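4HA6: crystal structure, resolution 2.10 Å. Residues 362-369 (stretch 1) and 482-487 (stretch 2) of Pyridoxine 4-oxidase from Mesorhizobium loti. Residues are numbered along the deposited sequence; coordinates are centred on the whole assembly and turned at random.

Stretch 1, residues 362-369: ITHPTSRG
Stretch 2 482-487: PNLTAG

Two loops distant in sequence can pack closely without exchanging a single direct hydrogen bond, each keeping several side-chain hydrogen bonds within itself while apolar surface and a bridging water join them. Residues 362-369 and 482-487 of pyridoxine 4-oxidase illustrate the principle. Their touching residues lie at least 115 positions apart in one chain, and the contact buries 290 Å², both sides summed. From Thr-363 to Arg-368 and from Asn-483 to Ala-486 the end-to-end directions differ by 158°, so the segments run nearly antiparallel. The register is set by Thr-363 and Ala-486, whose CA atoms lie 4.6 Å apart.

Stretch 1 begins with Ile-362 in an extended conformation (phi/psi -112/149, chi1 p, chi2 t), its CA-to-CB bond pointing away from the partner. At Thr-363 the backbone turns to -93/-24. This residue, with chi1 at 48° (p), meets Ala-486 (-64/-33) at close range: CG2 of Thr-363 is 3.2 Å from O of Ala-486, and their CB atoms are 4.0 Å apart. The carbonyl oxygens, O of Thr-363 and O of Thr-485, approach to 3.5 Å, but two acceptors cannot bond to each other. Thr-485 (-72/172, chi1 p) turns its CA-to-CB bond away, and its OG1 donates to O of Gly-487 at 3.0 Å within its own loop.

The CA-to-CB bond of His-364 (-136/72) points sideways, yet with chi1 at -58° (m) and chi2 at 88° its imidazole ends near the second loop. CE1 of His-364 lies 3.5 Å from CB of Ala-486, while CD2 of His-364 is 3.8 Å from O of Leu-484; the approach to the ring is oblique. A weak hydrogen bond from ND1 of His-364 to OG1 of Thr-363, 2.9 Å long with an angle of 120° at the hydrogen, links the imidazole to the preceding side chain. Within stretch 2, O of Leu-484 accepts a hydrogen bond from ND2 of Asn-483 at 3.1 Å.

Pro-365 (-60/142, C-gamma endo) supplies the apolar pairing: its CG is 3.6 Å from CD2 of Leu-484, an aliphatic contact that needs no directed bond. The CA-to-CB bond of Leu-484 (-49/139) points toward stretch 1, with chi1 at -119° and chi2 at 10°, both between the usual wells.

Thr-366 (-96/-13, chi1 p) and Ser-367 (-61/153, chi1 m) carry the chain beyond reach of the partner. Arg-368 (-144/131) then folds its side chain back through chi1 m, chi2 m, chi3 t and chi4 -80°. Its NH1 donates to O of Pro-365 and to O of Ser-367, each at 2.8 Å, so the guanidinium braces the intervening loop. NH2 of Arg-368 comes within 4.5 Å of CB of Asn-483 (-150/152, chi1 p, chi2 -98°) and donates to a water at 2.7 Å; that water donates to O of Pro-482 at 2.9 Å (Pro-482 phi/psi -60/-41, C-gamma exo), completing a polar bridge. Gly-369 (-117/-156) continues beyond the contact.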

ATOM      1  N   ILE A 362      13.777   3.895  -3.025  1.00  1.55           N
ATOM      2  CA  ILE A 362      14.251   2.632  -3.592  1.00  3.20           C
ATOM      3  C   ILE A 362      13.046   1.710  -3.713  1.00  8.12           C
ATOM      4  O   ILE A 362      12.099   1.799  -2.914  1.00  3.92           O
ATOM      5  CB  ILE A 362      15.356   1.970  -2.727  1.00  4.41           C
ATOM      6  CG1 ILE A 362      14.835   1.651  -1.312  1.00  1.39           C
ATOM      7  CG2 ILE A 362      16.587   2.869  -2.675  1.00  3.74           C
ATOM      8  CD1 ILE A 362      15.813   0.831  -0.498  1.00  7.08           C
ATOM      9  N   THR A 363      13.058   0.828  -4.707  1.00  5.61           N
ATOM     10  CA  THR A 363      11.818   0.119  -5.032  1.00  3.16           C
ATOM     11  C   THR A 363      11.657  -1.217  -4.343  1.00  4.30           C
ATOM     12  O   THR A 363      10.526  -1.700  -4.195  1.00  8.63           O
ATOM     13  CB  THR A 363      11.683  -0.113  -6.540  1.00  7.61           C
ATOM     14  OG1 THR A 363      12.912  -0.645  -7.047  1.00  6.08           O
ATOM     15  CG2 THR A 363      11.354   1.189  -7.254  1.00  4.26           C
ATOM     16  N   HIS A 364      12.770  -1.836  -3.943  1.00  4.20           N
ATOM     17  CA  HIS A 364      12.721  -3.165  -3.319  1.00  2.60           C
ATOM     18  C   HIS A 364      13.655  -3.221  -2.100  1.00  5.06           C
ATOM     19  O   HIS A 364      14.709  -3.862  -2.149  1.00  1.42           O
ATOM     20  CB  HIS A 364      13.114  -4.234  -4.348  1.00  3.47           C
ATOM     21  CG  HIS A 364      12.242  -4.245  -5.565  1.00  7.95           C
ATOM     22  ND1 HIS A 364      12.493  -3.457  -6.666  1.00  4.96           N
ATOM     23  CD2 HIS A 364      11.086  -4.907  -5.832  1.00  7.49           C
ATOM     24  CE1 HIS A 364      11.554  -3.662  -7.577  1.00  8.30           C
ATOM     25  NE2 HIS A 364      10.680  -4.528  -7.089  1.00  5.41           N
ATOM     26  N   PRO A 365      13.279  -2.547  -0.996  1.00  3.08           N
ATOM     27  CA  PRO A 365      14.159  -2.547   0.187  1.00  3.02           C
ATOM     28  C   PRO A 365      14.395  -3.960   0.711  1.00  9.37           C
ATOM     29  O   PRO A 365      13.465  -4.793   0.685  1.00  4.35           O
ATOM     30  CB  PRO A 365      13.361  -1.742   1.229  1.00  4.21           C
ATOM     31  CG  PRO A 365      11.912  -1.789   0.749  1.00  3.66           C
ATOM     32  CD  PRO A 365      12.020  -1.813  -0.765  1.00  5.29           C
ATOM     33  N   THR A 366      15.621  -4.228   1.156  1.00  4.16           N
ATOM     34  CA  THR A 366      15.954  -5.538   1.696  1.00  5.58           C
ATOM     35  C   THR A 366      15.849  -5.555   3.204  1.00  6.42           C
ATOM     36  O   THR A 366      15.855  -6.631   3.790  1.00  5.97           O
ATOM     37  CB  THR A 366      17.357  -6.050   1.252  1.00  3.73           C
ATOM     38  OG1 THR A 366      18.381  -5.201   1.784  1.00  7.64           O
ATOM     39  CG2 THR A 366      17.454  -6.064  -0.250  1.00  5.04           C
ATOM     40  N   SER A 367      15.754  -4.380   3.838  1.00  5.58           N
ATOM     41  CA  SER A 367      15.489  -4.327   5.281  1.00 12.22           C
ATOM     42  C   SER A 367      14.143  -4.979   5.610  1.00 14.65           C
ATOM     43  O   SER A 367      13.235  -5.032   4.768  1.00  7.32           O
ATOM     44  CB  SER A 367      15.502  -2.882   5.804  1.00  8.97           C
ATOM     45  OG  SER A 367      16.723  -2.236   5.475  1.00  9.76           O
ATOM     46  N   ARG A 368      14.025  -5.486   6.834  1.00  5.53           N
ATOM     47  CA  ARG A 368      12.815  -6.183   7.264  1.00  6.16           C
ATOM     48  C   ARG A 368      12.554  -5.855   8.724  1.00  7.44           C
ATOM     49  O   ARG A 368      13.470  -5.927   9.552  1.00  3.23           O
ATOM     50  CB  ARG A 368      12.970  -7.694   7.088  1.00  4.08           C
ATOM     51  CG  ARG A 368      13.040  -8.171   5.639  1.00  4.18           C
ATOM     52  CD  ARG A 368      11.698  -7.946   4.924  1.00  3.09           C
ATOM     53  NE  ARG A 368      11.690  -8.527   3.580  1.00  6.85           N
ATOM     54  CZ  ARG A 368      12.234  -7.955   2.508  1.00  7.29           C
ATOM     55  NH1 ARG A 368      12.843  -6.772   2.602  1.00  4.11           N
ATOM     56  NH2 ARG A 368      12.163  -8.562   1.327  1.00  6.45           N
ATOM     57  N   GLY A 369      11.320  -5.469   9.038  1.00  2.23           N
ATOM     58  CA  GLY A 369      11.006  -5.088  10.396  1.00  3.91           C
ATOM     59  C   GLY A 369       9.975  -5.985  11.043  1.00  4.34           C
ATOM     60  O   GLY A 369       9.802  -7.149  10.644  1.00  2.45           O
ATOM     61  N   PRO A 482       4.685 -11.556   0.089  1.00  2.20           N
ATOM     62  CA  PRO A 482       6.048 -12.019   0.390  1.00  9.72           C
ATOM     63  C   PRO A 482       7.029 -10.860   0.300  1.00 11.94           C
ATOM     64  O   PRO A 482       7.923 -10.737   1.138  1.00  7.84           O
ATOM     65  CB  PRO A 482       6.325 -13.051  -0.719  1.00  3.71           C
ATOM     66  CG  PRO A 482       4.923 -13.602  -1.051  1.00  8.58           C
ATOM     67  CD  PRO A 482       4.035 -12.376  -0.958  1.00  5.62           C
ATOM     68  N   ASN A 483       6.841 -10.020  -0.712  1.00  6.61           N
ATOM     69  CA  ASN A 483       7.662  -8.835  -0.887  1.00  6.62           C
ATOM     70  C   ASN A 483       6.877  -7.715  -1.570  1.00 10.73           C
ATOM     71  O   ASN A 483       5.940  -7.957  -2.330  1.00  7.79           O
ATOM     72  CB  ASN A 483       8.915  -9.157  -1.708  1.00  3.90           C
ATOM     73  CG  ASN A 483       8.584  -9.846  -3.025  1.00  8.70           C
ATOM     74  OD1 ASN A 483       8.664 -11.067  -3.132  1.00  9.59           O
ATOM     75  ND2 ASN A 483       8.185  -9.062  -4.028  1.00  6.60           N
ATOM     76  N   LEU A 484       7.287  -6.492  -1.270  1.00  5.78           N
ATOM     77  CA  LEU A 484       6.838  -5.288  -1.939  1.00  8.25           C
ATOM     78  C   LEU A 484       6.908  -5.411  -3.461  1.00  7.79           C
ATOM     79  O   LEU A 484       7.878  -5.961  -3.997  1.00  4.99           O
ATOM     80  CB  LEU A 484       7.786  -4.174  -1.519  1.00  6.65           C
ATOM     81  CG  LEU A 484       7.392  -2.902  -0.767  1.00 18.06           C
ATOM     82  CD1 LEU A 484       5.968  -2.905  -0.236  1.00  3.36           C
ATOM     83  CD2 LEU A 484       8.403  -2.621   0.339  1.00  2.39           C
ATOM     84  N   THR A 485       5.890  -4.892  -4.157  1.00  4.12           N
ATOM     85  CA  THR A 485       6.018  -4.611  -5.591  1.00  8.71           C
ATOM     86  C   THR A 485       6.926  -3.409  -5.730  1.00  5.44           C
ATOM     87  O   THR A 485       7.261  -2.780  -4.728  1.00  2.21           O
ATOM     88  CB  THR A 485       4.670  -4.290  -6.219  1.00  5.90           C
ATOM     89  OG1 THR A 485       4.037  -3.250  -5.461  1.00  6.64           O
ATOM     90  CG2 THR A 485       3.789  -5.537  -6.185  1.00  3.53           C
ATOM     91  N   ALA A 486       7.328  -3.070  -6.953  1.00  5.09           N
ATOM     92  CA  ALA A 486       8.258  -1.946  -7.141  1.00  4.89           C
ATOM     93  C   ALA A 486       7.685  -0.590  -6.702  1.00  7.50           C
ATOM     94  O   ALA A 486       8.426   0.295  -6.252  1.00 12.74           O
ATOM     95  CB  ALA A 486       8.749  -1.876  -8.607  1.00  6.75           C
ATOM     96  N   GLY A 487       6.373  -0.417  -6.854  1.00 11.57           N
ATOM     97  CA  GLY A 487       5.740   0.866  -6.589  1.00  7.23           C
ATOM     98  C   GLY A 487       4.544   0.673  -5.668  1.00 10.90           C
ATOM     99  O   GLY A 487       4.462  -0.324  -4.954  1.00  5.89           O
TER
HETATM  100  O   HOH W   1      10.746 -10.855   1.544  1.00 17.92           O